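Local coordinates for protein alpha-L-arabinosidase (Xanthomonas axonopodis pv. citri, PDB 6D25) that probably removes alpha-L-arabinofuranosyl side groups from arabinoxylans by hydrolysis, as a GH51 arabinofuranosidase able to cope with internal di-substitutions, at residues A[193-204]-A[232-242]; A[316-326]-A[364-372]. All coordinates share one frame; numbering follows the deposited sequence.

Contact 1: residues A[193-204]-A[232-242]; sequences QVPYFGVGNELW and QKILKIAPGPS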
loop_
_atom_site.group_PDB
_atom_site.type_symbol
_atom_site.label_atom_id
_atom_site.label_comp_id
_atom_site.label_asym_id
_atom_site.label_seq_id
_atom_site.Cartn_x
_atom_site.Cartn_y
_atom_site.Cartn_z
ATOM N N GLN A 193 -3.073 -8.633 27.793
ATOM C CA GLN A 193 -1.693 -8.290 27.530
ATOM C C GLN A 193 -1.298 -8.835 26.158
ATOM O O GLN A 193 -1.524 -10.018 25.862
ATOM C CB GLN A 193 -0.778 -8.892 28.612
ATOM C CG GLN A 193 -1.133 -8.459 30.029
ATOM C CD GLN A 193 -0.948 -6.975 30.255
ATOM O OE1 GLN A 193 0.143 -6.447 30.039
ATOM N NE2 GLN A 193 -2.006 -6.308 30.673
ATOM N N VAL A 194 -0.714 -7.956 25.346
ATOM C CA VAL A 194 -0.175 -8.296 24.039
ATOM C C VAL A 194 1.304 -7.890 23.996
ATOM O O VAL A 194 1.662 -6.825 23.474
ATOM C CB VAL A 194 -0.982 -7.655 22.893
ATOM C CG1 VAL A 194 -0.421 -8.080 21.543
ATOM C CG2 VAL A 194 -2.468 -8.019 22.979
ATOM N N PRO A 195 2.164 -8.754 24.518
ATOM C CA PRO A 195 3.541 -8.327 24.692
ATOM C C PRO A 195 4.379 -8.343 23.406
ATOM O O PRO A 195 5.360 -7.587 23.339
ATOM C CB PRO A 195 4.143 -9.280 25.723
ATOM C CG PRO A 195 3.273 -10.516 25.586
ATOM C CD PRO A 195 1.878 -9.940 25.334
ATOM N N TYR A 196 4.005 -9.154 22.415
ATOM C CA TYR A 196 4.724 -9.268 21.161
ATOM C C TYR A 196 3.733 -9.172 20.008
ATOM O O TYR A 196 2.681 -9.801 20.037
ATOM C CB TYR A 196 5.499 -10.585 21.066
ATOM C CG TYR A 196 6.225 -10.977 22.333
ATOM C CD1 TYR A 196 7.392 -10.343 22.726
ATOM C CD2 TYR A 196 5.735 -11.968 23.141
ATOM C CE1 TYR A 196 8.048 -10.679 23.905
ATOM C CE2 TYR A 196 6.389 -12.343 24.302
ATOM C CZ TYR A 196 7.546 -11.692 24.704
ATOM O OH TYR A 196 8.130 -12.037 25.897
ATOM N N PHE A 197 4.103 -8.415 18.998
ATOM C CA PHE A 197 3.239 -8.193 17.841
ATOM C C PHE A 197 4.110 -8.246 16.577
ATOM O O PHE A 197 5.034 -7.422 16.417
ATOM C CB PHE A 197 2.532 -6.837 17.937
ATOM C CG PHE A 197 1.349 -6.708 17.022
ATOM C CD1 PHE A 197 1.518 -6.486 15.679
ATOM C CD2 PHE A 197 0.064 -6.859 17.514
ATOM C CE1 PHE A 197 0.425 -6.375 14.826
ATOM C CE2 PHE A 197 -1.041 -6.787 16.676
ATOM C CZ PHE A 197 -0.853 -6.573 15.334
ATOM N N GLY A 198 3.854 -9.246 15.746
ATOM C CA GLY A 198 4.564 -9.430 14.460
ATOM C C GLY A 198 3.976 -8.550 13.371
ATOM O O GLY A 198 2.767 -8.586 13.094
ATOM N N VAL A 199 4.811 -7.752 12.758
ATOM C CA VAL A 199 4.371 -6.811 11.726
ATOM C C VAL A 199 4.689 -7.396 10.356
ATOM O O VAL A 199 5.600 -6.930 9.652
ATOM C CB VAL A 199 4.954 -5.413 11.947
ATOM C CG1 VAL A 199 4.344 -4.408 11.003
ATOM C CG2 VAL A 199 4.742 -4.946 13.374
ATOM N N GLY A 200 3.897 -8.406 10.000
ATOM C CA GLY A 200 4.049 -9.148 8.731
ATOM C C GLY A 200 4.807 -10.430 8.918
ATOM O O GLY A 200 5.653 -10.528 9.797
ATOM N N ASN A 201 4.474 -11.427 8.108
ATOM C CA ASN A 201 5.032 -12.798 8.204
ATOM C C ASN A 201 5.507 -13.229 6.794
ATOM O O ASN A 201 4.830 -13.093 5.832
ATOM C CB ASN A 201 3.982 -13.743 8.781
ATOM C CG ASN A 201 3.284 -13.186 10.018
ATOM O OD1 ASN A 201 3.817 -13.327 11.148
ATOM N ND2 ASN A 201 2.200 -12.392 9.824
ATOM N N GLU A 202 6.726 -13.650 6.635
ATOM C CA GLU A 202 7.184 -14.229 5.345
ATOM C C GLU A 202 6.859 -13.246 4.187
ATOM O O GLU A 202 6.311 -13.626 3.148
ATOM C CB GLU A 202 6.589 -15.640 5.125
ATOM C CG GLU A 202 7.060 -16.742 6.119
ATOM C CD GLU A 202 7.193 -18.202 5.602
ATOM O OE1 GLU A 202 6.736 -18.487 4.449
ATOM O OE2 GLU A 202 7.801 -19.102 6.353
ATOM N N LEU A 203 7.252 -11.976 4.316
ATOM C CA LEU A 203 6.888 -10.965 3.301
ATOM C C LEU A 203 7.619 -11.235 1.981
ATOM O O LEU A 203 7.161 -10.761 0.950
ATOM C CB LEU A 203 7.200 -9.562 3.839
ATOM C CG LEU A 203 6.338 -9.100 5.023
ATOM C CD1 LEU A 203 6.501 -7.627 5.289
ATOM C CD2 LEU A 203 4.878 -9.389 4.815
ATOM N N TRP A 204 8.729 -11.969 2.013
ATOM C CA TRP A 204 9.470 -12.369 0.804
ATOM C C TRP A 204 8.691 -13.439 0.031
ATOM O O TRP A 204 9.042 -13.706 -1.102
ATOM C CB TRP A 204 10.902 -12.864 1.100
ATOM C CG TRP A 204 11.032 -13.533 2.423
ATOM C CD1 TRP A 204 11.480 -12.968 3.582
ATOM C CD2 TRP A 204 10.628 -14.874 2.753
ATOM N NE1 TRP A 204 11.342 -13.855 4.613
ATOM C CE2 TRP A 204 10.829 -15.032 4.129
ATOM C CE3 TRP A 204 10.152 -15.959 2.007
ATOM C CZ2 TRP A 204 10.551 -16.230 4.784
ATOM C CZ3 TRP A 204 9.835 -17.129 2.652
ATOM C CH2 TRP A 204 10.039 -17.260 4.020
ATOM N N GLN A 232 0.649 -0.704 28.965
ATOM C CA GLN A 232 1.479 -1.867 28.641
ATOM C C GLN A 232 2.309 -1.561 27.384
ATOM O O GLN A 232 1.918 -0.738 26.552
ATOM C CB GLN A 232 0.650 -3.134 28.392
ATOM C CG GLN A 232 -0.293 -3.060 27.201
ATOM C CD GLN A 232 -1.002 -4.367 26.949
ATOM O OE1 GLN A 232 -0.379 -5.313 26.407
ATOM N NE2 GLN A 232 -2.284 -4.430 27.361
ATOM N N LYS A 233 3.402 -2.263 27.265
ATOM C CA LYS A 233 4.307 -2.115 26.107
ATOM C C LYS A 233 4.110 -3.288 25.135
ATOM O O LYS A 233 4.236 -4.460 25.517
ATOM C CB LYS A 233 5.736 -2.048 26.643
ATOM C CG LYS A 233 6.810 -2.096 25.580
ATOM C CD LYS A 233 6.922 -0.856 24.742
ATOM C CE LYS A 233 8.350 -0.683 24.228
ATOM N NZ LYS A 233 8.368 0.207 23.058
ATOM N N ILE A 234 3.795 -2.957 23.891
ATOM C CA ILE A 234 3.688 -3.928 22.779
ATOM C C ILE A 234 5.011 -3.904 21.992
ATOM O O ILE A 234 5.306 -2.926 21.315
ATOM C CB ILE A 234 2.500 -3.598 21.874
ATOM C CG1 ILE A 234 1.199 -3.495 22.682
ATOM C CG2 ILE A 234 2.369 -4.637 20.762
ATOM C CD1 ILE A 234 -0.014 -3.053 21.878
ATOM N N LEU A 235 5.781 -4.983 22.066
ATOM C CA LEU A 235 7.037 -5.068 21.324
ATOM C C LEU A 235 6.744 -5.448 19.882
ATOM O O LEU A 235 5.886 -6.295 19.630
ATOM C CB LEU A 235 7.949 -6.106 22.011
ATOM C CG LEU A 235 8.376 -5.764 23.440
ATOM C CD1 LEU A 235 9.089 -6.947 24.044
ATOM C CD2 LEU A 235 9.252 -4.528 23.505
ATOM N N LYS A 236 7.491 -4.877 18.956
ATOM C CA LYS A 236 7.223 -5.090 17.530
ATOM C C LYS A 236 8.328 -5.929 16.896
ATOM O O LYS A 236 9.506 -5.580 17.004
ATOM C CB LYS A 236 7.132 -3.740 16.822
ATOM C CG LYS A 236 5.954 -2.876 17.286
ATOM C CD LYS A 236 6.191 -1.421 17.005
ATOM C CE LYS A 236 4.986 -0.577 17.315
ATOM N NZ LYS A 236 5.248 0.844 16.978
ATOM N N ILE A 237 7.931 -6.994 16.251
ATOM C CA ILE A 237 8.841 -7.890 15.565
ATOM C C ILE A 237 8.747 -7.645 14.055
ATOM O O ILE A 237 7.680 -7.817 13.460
ATOM C CB ILE A 237 8.519 -9.360 15.871
ATOM C CG1 ILE A 237 8.300 -9.631 17.366
ATOM C CG2 ILE A 237 9.606 -10.271 15.235
ATOM C CD1 ILE A 237 9.379 -9.188 18.213
ATOM N N ALA A 238 9.855 -7.241 13.455
ATOM C CA ALA A 238 9.952 -7.016 12.024
ATOM C C ALA A 238 10.161 -8.325 11.257
ATOM O O ALA A 238 10.823 -9.241 11.729
ATOM C CB ALA A 238 11.069 -6.046 11.749
ATOM N N PRO A 239 9.648 -8.373 10.035
ATOM C CA PRO A 239 9.729 -9.524 9.125
ATOM C C PRO A 239 11.167 -9.657 8.588
ATOM O O PRO A 239 11.701 -8.753 7.979
ATOM C CB PRO A 239 8.689 -9.169 8.052
ATOM C CG PRO A 239 8.737 -7.698 7.979
ATOM C CD PRO A 239 8.887 -7.281 9.419
ATOM N N GLY A 240 11.815 -10.746 8.954
ATOM C CA GLY A 240 13.225 -10.954 8.653
ATOM C C GLY A 240 13.438 -12.054 7.618
ATOM O O GLY A 240 12.530 -12.424 6.882
ATOM N N PRO A 241 14.687 -12.552 7.505
ATOM C CA PRO A 241 15.112 -13.419 6.444
ATOM C C PRO A 241 14.611 -14.872 6.570
ATOM O O PRO A 241 14.332 -15.379 7.670
ATOM C CB PRO A 241 16.620 -13.434 6.585
ATOM C CG PRO A 241 16.836 -13.271 8.061
ATOM C CD PRO A 241 15.756 -12.273 8.451
ATOM N N SER A 242 14.533 -15.515 5.426
ATOM C CA SER A 242 14.509 -16.951 5.323
ATOM C C SER A 242 15.934 -17.477 5.113
ATOM O O SER A 242 16.646 -16.930 4.283
ATOM C CB SER A 242 13.699 -17.393 4.134
ATOM O OG SER A 242 13.593 -18.813 4.125
HETATM O O HOH W 1 6.145 -6.510 25.904
HETATM O O HOH W 2 7.231 -10.450 12.144
HETATM O O HOH W 3 9.596 -11.650 6.175
#
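The carbonyl O of G240 takes two hydrogen bonds, one from W204 NE1 at 2.9 Å, in the indole plane, and one from a water that also accepts the N-H of L203. This pair closes one end of a beta-alpha-beta unit of the (beta/alpha)8 barrel, with strands 196-199 and 235-238 parallel and helix 212-224 connecting them. Between the strands, L235 N bonds P195 O, F197 N bonds L235 O at 2.8 Å, I237 N bonds F197 O and V199 N bonds I237 O. P239 then ends the pairing: proline has no N-H, and its CD lies 3.3 Å from V199 O, a buried oxygen with no polar partner. At the other end the side-chain amide of Q232 takes over: OE1 accepts from V194 N at 2.9 Å, the donor in the plane of the side-chain carbonyl, on a lone pair, and NE2 bonds W192 O. CG sits between N and carbonyl carbon (chi1 63°) and the extended chain beyond carries the amide there, stacked on that of Q193, planes 9° apart. Small S242 sets its CB over one indole face, a CH-pi contact 3.7 Å from the centroid of the W204 six-membered ring, and L203 CD1 presses on P239 CG at 3.5 Å.

Contact 2: residues A[316-326]-A[364-372]; sequences KKVALVVDEWG and ERVRMANIA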
loop_
_atom_site.group_PDB
_atom_site.type_symbol
_atom_site.label_atom_id
_atom_site.label_comp_id
_atom_site.label_asym_id
_atom_site.label_seq_id
_atom_site.Cartn_x
_atom_site.Cartn_y
_atom_site.Cartn_z
ATOM N N LYS A 316 22.869 -4.607 20.617
ATOM C CA LYS A 316 21.984 -5.754 20.642
ATOM C C LYS A 316 20.622 -5.410 21.256
ATOM O O LYS A 316 19.982 -6.258 21.914
ATOM C CB LYS A 316 22.606 -6.956 21.354
ATOM C CG LYS A 316 24.019 -7.307 20.919
ATOM C CD LYS A 316 24.463 -8.659 21.483
ATOM C CE LYS A 316 25.941 -8.894 21.277
ATOM N NZ LYS A 316 26.700 -8.055 22.235
ATOM N N LYS A 317 20.115 -4.226 20.974
ATOM C CA LYS A 317 18.783 -3.897 21.415
ATOM C C LYS A 317 17.732 -4.719 20.664
ATOM O O LYS A 317 16.683 -5.037 21.232
ATOM C CB LYS A 317 18.494 -2.399 21.234
ATOM C CG LYS A 317 19.478 -1.484 21.926
ATOM C CD LYS A 317 18.887 -0.356 22.783
ATOM C CE LYS A 317 19.957 0.217 23.691
ATOM N NZ LYS A 317 20.939 1.014 22.902
ATOM N N VAL A 318 17.982 -5.032 19.405
ATOM C CA VAL A 318 17.024 -5.798 18.607
ATOM C C VAL A 318 17.308 -7.291 18.798
ATOM O O VAL A 318 18.406 -7.778 18.463
ATOM C CB VAL A 318 17.115 -5.432 17.117
ATOM C CG1 VAL A 318 16.143 -6.232 16.275
ATOM C CG2 VAL A 318 16.940 -3.923 16.891
ATOM N N ALA A 319 16.322 -8.020 19.300
ATOM C CA ALA A 319 16.431 -9.478 19.408
ATOM C C ALA A 319 16.402 -10.112 18.017
ATOM O O ALA A 319 15.630 -9.696 17.138
ATOM C CB ALA A 319 15.291 -10.032 20.231
ATOM N N LEU A 320 17.173 -11.181 17.851
ATOM C CA LEU A 320 16.948 -12.083 16.749
ATOM C C LEU A 320 15.946 -13.130 17.240
ATOM O O LEU A 320 16.101 -13.727 18.314
ATOM C CB LEU A 320 18.274 -12.713 16.312
ATOM C CG LEU A 320 18.245 -13.634 15.100
ATOM C CD1 LEU A 320 17.641 -12.953 13.870
ATOM C CD2 LEU A 320 19.661 -14.054 14.806
ATOM N N VAL A 321 14.873 -13.263 16.474
ATOM C CA VAL A 321 13.706 -14.025 16.854
ATOM C C VAL A 321 13.592 -15.191 15.854
ATOM O O VAL A 321 13.307 -14.960 14.677
ATOM C CB VAL A 321 12.453 -13.141 16.830
ATOM C CG1 VAL A 321 11.193 -13.921 17.092
ATOM C CG2 VAL A 321 12.585 -11.978 17.823
ATOM N N VAL A 322 13.850 -16.420 16.285
ATOM C CA VAL A 322 13.819 -17.512 15.337
ATOM C C VAL A 322 12.390 -18.026 15.333
ATOM O O VAL A 322 12.113 -19.022 16.010
ATOM C CB VAL A 322 14.816 -18.621 15.700
ATOM C CG1 VAL A 322 14.834 -19.757 14.657
ATOM C CG2 VAL A 322 16.211 -18.052 15.850
ATOM N N ASP A 323 11.475 -17.386 14.607
ATOM C CA ASP A 323 10.083 -17.732 14.990
ATOM C C ASP A 323 9.487 -18.788 14.057
ATOM O O ASP A 323 8.311 -19.090 14.208
ATOM C CB ASP A 323 9.214 -16.506 15.227
ATOM C CG ASP A 323 9.125 -15.659 13.997
ATOM O OD1 ASP A 323 9.761 -16.077 13.016
ATOM O OD2 ASP A 323 8.415 -14.634 14.045
ATOM N N GLU A 324 10.311 -19.408 13.206
ATOM C CA GLU A 324 9.960 -20.735 12.641
ATOM C C GLU A 324 11.238 -21.557 12.533
ATOM O O GLU A 324 12.184 -21.122 11.894
ATOM C CB GLU A 324 9.277 -20.648 11.261
ATOM C CG GLU A 324 8.038 -19.780 11.271
ATOM C CD GLU A 324 7.352 -19.565 9.929
ATOM O OE1 GLU A 324 7.715 -20.295 8.990
ATOM O OE2 GLU A 324 6.484 -18.647 9.851
ATOM N N TRP A 325 11.235 -22.724 13.165
ATOM C CA TRP A 325 12.262 -23.729 13.005
ATOM C C TRP A 325 11.643 -25.114 13.233
ATOM O O TRP A 325 10.527 -25.204 13.734
ATOM C CB TRP A 325 13.440 -23.471 13.949
ATOM C CG TRP A 325 13.113 -23.634 15.401
ATOM C CD1 TRP A 325 12.545 -22.697 16.215
ATOM C CD2 TRP A 325 13.344 -24.790 16.229
ATOM N NE1 TRP A 325 12.363 -23.197 17.475
ATOM C CE2 TRP A 325 12.876 -24.465 17.527
ATOM C CE3 TRP A 325 13.874 -26.064 16.010
ATOM C CZ2 TRP A 325 12.930 -25.375 18.587
ATOM C CZ3 TRP A 325 13.959 -26.943 17.065
ATOM C CH2 TRP A 325 13.490 -26.611 18.338
ATOM N N GLY A 326 12.392 -26.133 12.883
ATOM C CA GLY A 326 11.973 -27.527 13.026
ATOM C C GLY A 326 11.989 -28.289 11.724
ATOM O O GLY A 326 12.352 -27.764 10.686
ATOM N N GLU A 364 22.774 -13.823 23.992
ATOM C CA GLU A 364 22.715 -12.339 24.071
ATOM C C GLU A 364 21.874 -11.753 22.924
ATOM O O GLU A 364 21.180 -10.742 23.133
ATOM C CB GLU A 364 24.076 -11.645 24.132
ATOM C CG GLU A 364 25.143 -12.281 23.282
ATOM C CD GLU A 364 25.681 -13.599 23.854
ATOM O OE1 GLU A 364 25.455 -14.693 23.173
ATOM O OE2 GLU A 364 26.270 -13.547 25.013
ATOM N N ARG A 365 21.878 -12.408 21.772
ATOM C CA ARG A 365 21.166 -11.852 20.603
ATOM C C ARG A 365 19.868 -12.617 20.355
ATOM O O ARG A 365 18.847 -12.004 20.061
ATOM C CB ARG A 365 22.077 -11.900 19.384
ATOM C CG ARG A 365 21.397 -11.453 18.088
ATOM C CD ARG A 365 21.025 -9.976 17.995
ATOM N NE ARG A 365 22.188 -9.143 17.746
ATOM C CZ ARG A 365 22.118 -7.825 17.545
ATOM N NH1 ARG A 365 20.929 -7.228 17.574
ATOM N NH2 ARG A 365 23.229 -7.125 17.291
ATOM N N VAL A 366 19.922 -13.952 20.401
ATOM C CA VAL A 366 18.751 -14.763 20.139
ATOM C C VAL A 366 17.947 -14.891 21.432
ATOM O O VAL A 366 18.382 -15.613 22.372
ATOM C CB VAL A 366 19.120 -16.146 19.578
ATOM C CG1 VAL A 366 17.866 -16.951 19.274
ATOM C CG2 VAL A 366 19.977 -16.034 18.321
ATOM N N ARG A 367 16.818 -14.192 21.483
ATOM C CA ARG A 367 16.093 -14.077 22.745
ATOM C C ARG A 367 14.644 -14.566 22.603
ATOM O O ARG A 367 13.901 -14.535 23.593
ATOM C CB ARG A 367 16.123 -12.623 23.233
ATOM C CG ARG A 367 17.538 -12.113 23.471
ATOM C CD ARG A 367 17.666 -10.836 24.258
ATOM N NE ARG A 367 17.116 -9.680 23.645
ATOM C CZ ARG A 367 17.803 -8.712 23.025
ATOM N NH1 ARG A 367 17.126 -7.638 22.662
ATOM N NH2 ARG A 367 19.093 -8.819 22.773
ATOM N N MET A 368 14.267 -15.044 21.431
ATOM C CA MET A 368 12.969 -15.686 21.211
ATOM C C MET A 368 13.120 -16.724 20.088
ATOM O O MET A 368 13.893 -16.522 19.152
ATOM C CB MET A 368 11.900 -14.678 20.756
ATOM C CG MET A 368 11.678 -13.520 21.732
ATOM S SD MET A 368 10.401 -12.363 21.115
ATOM C CE MET A 368 8.966 -13.438 21.254
ATOM N N ALA A 369 12.372 -17.801 20.184
ATOM C CA ALA A 369 12.255 -18.802 19.132
ATOM C C ALA A 369 10.912 -19.501 19.259
ATOM O O ALA A 369 10.337 -19.556 20.338
ATOM C CB ALA A 369 13.401 -19.806 19.170
ATOM N N ASN A 370 10.399 -19.957 18.139
ATOM C CA ASN A 370 9.109 -20.638 18.086
ATOM C C ASN A 370 9.212 -21.823 17.120
ATOM O O ASN A 370 9.442 -21.656 15.904
ATOM C CB ASN A 370 7.956 -19.735 17.671
ATOM C CG ASN A 370 7.796 -18.502 18.531
ATOM O OD1 ASN A 370 8.569 -17.559 18.382
ATOM N ND2 ASN A 370 6.812 -18.502 19.426
ATOM N N ILE A 371 9.023 -23.029 17.646
ATOM C CA ILE A 371 9.063 -24.231 16.825
ATOM C C ILE A 371 7.765 -24.333 16.020
ATOM O O ILE A 371 6.665 -24.023 16.541
ATOM C CB ILE A 371 9.322 -25.482 17.694
ATOM C CG1 ILE A 371 9.763 -26.656 16.833
ATOM C CG2 ILE A 371 8.108 -25.830 18.542
ATOM C CD1 ILE A 371 10.163 -27.914 17.555
ATOM N N ALA A 372 7.875 -24.821 14.796
ATOM C CA ALA A 372 6.730 -25.047 13.931
ATOM C C ALA A 372 6.296 -26.518 13.974
ATOM O O ALA A 372 7.092 -27.374 13.568
ATOM C CB ALA A 372 7.096 -24.679 12.514
#
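Strands 319-325 and 366-371 are the seventh and eighth of the (beta/alpha)8 barrel, joined through helix 346-361; segments 319-323 and 366-371 run 10° apart. The register slips by one between L320 and V321, a beta bulge: L320 N bonds R365 O and R367 N bonds L320 O, but V322 N turns to M368 O at 2.9 Å, and the buried N of M368 has no polar partner. Two arginines tie up the strand entry. R367 NH2 lies in plane with two carbonyls, K316 O at 2.8 Å and E364 O at 2.9 Å, so a single nitrogen bridges both segments, while A319 CA lies over one guanidinium face. R365 bends at chi2 and chi3, NH1 reaching V318 O at 2.7 Å, and K316 CA lies over its face; salt bridges to D313 and D310 would balance the charge of this buried side chain. The small methyl of A369 leaves room for the branched V322, the two CB atoms 3.9 Å apart. At the far end a chi1 of 67° tucks the indole of W325 back over its own backbone, across branched I371, whose CG1 stands over the six-membered ring, 3.8 Å from its centroid.

Contact 1 comes first along the chain, pairing barrel strands four and five; contact 2, pairing seven and eight, follows. Both lie in one parallel sheet, with strand 262-269 next to 235-238 on one side and to 319-325 on the other, and their centres are 11 Å apart. Inside the barrel Y196 CD1 packs on M368 CE at 3.8 Å, while I237 touches V321. At the C-terminal ends of strands 196-199 and 319-325, E202 OE2 comes 2.9 Å from E324 OE1, beside a bound glycerol. These fold positions are where clan GH-A glycosidases carry their two catalytic carboxylates, consistent with an active-site pocket shared by both contacts.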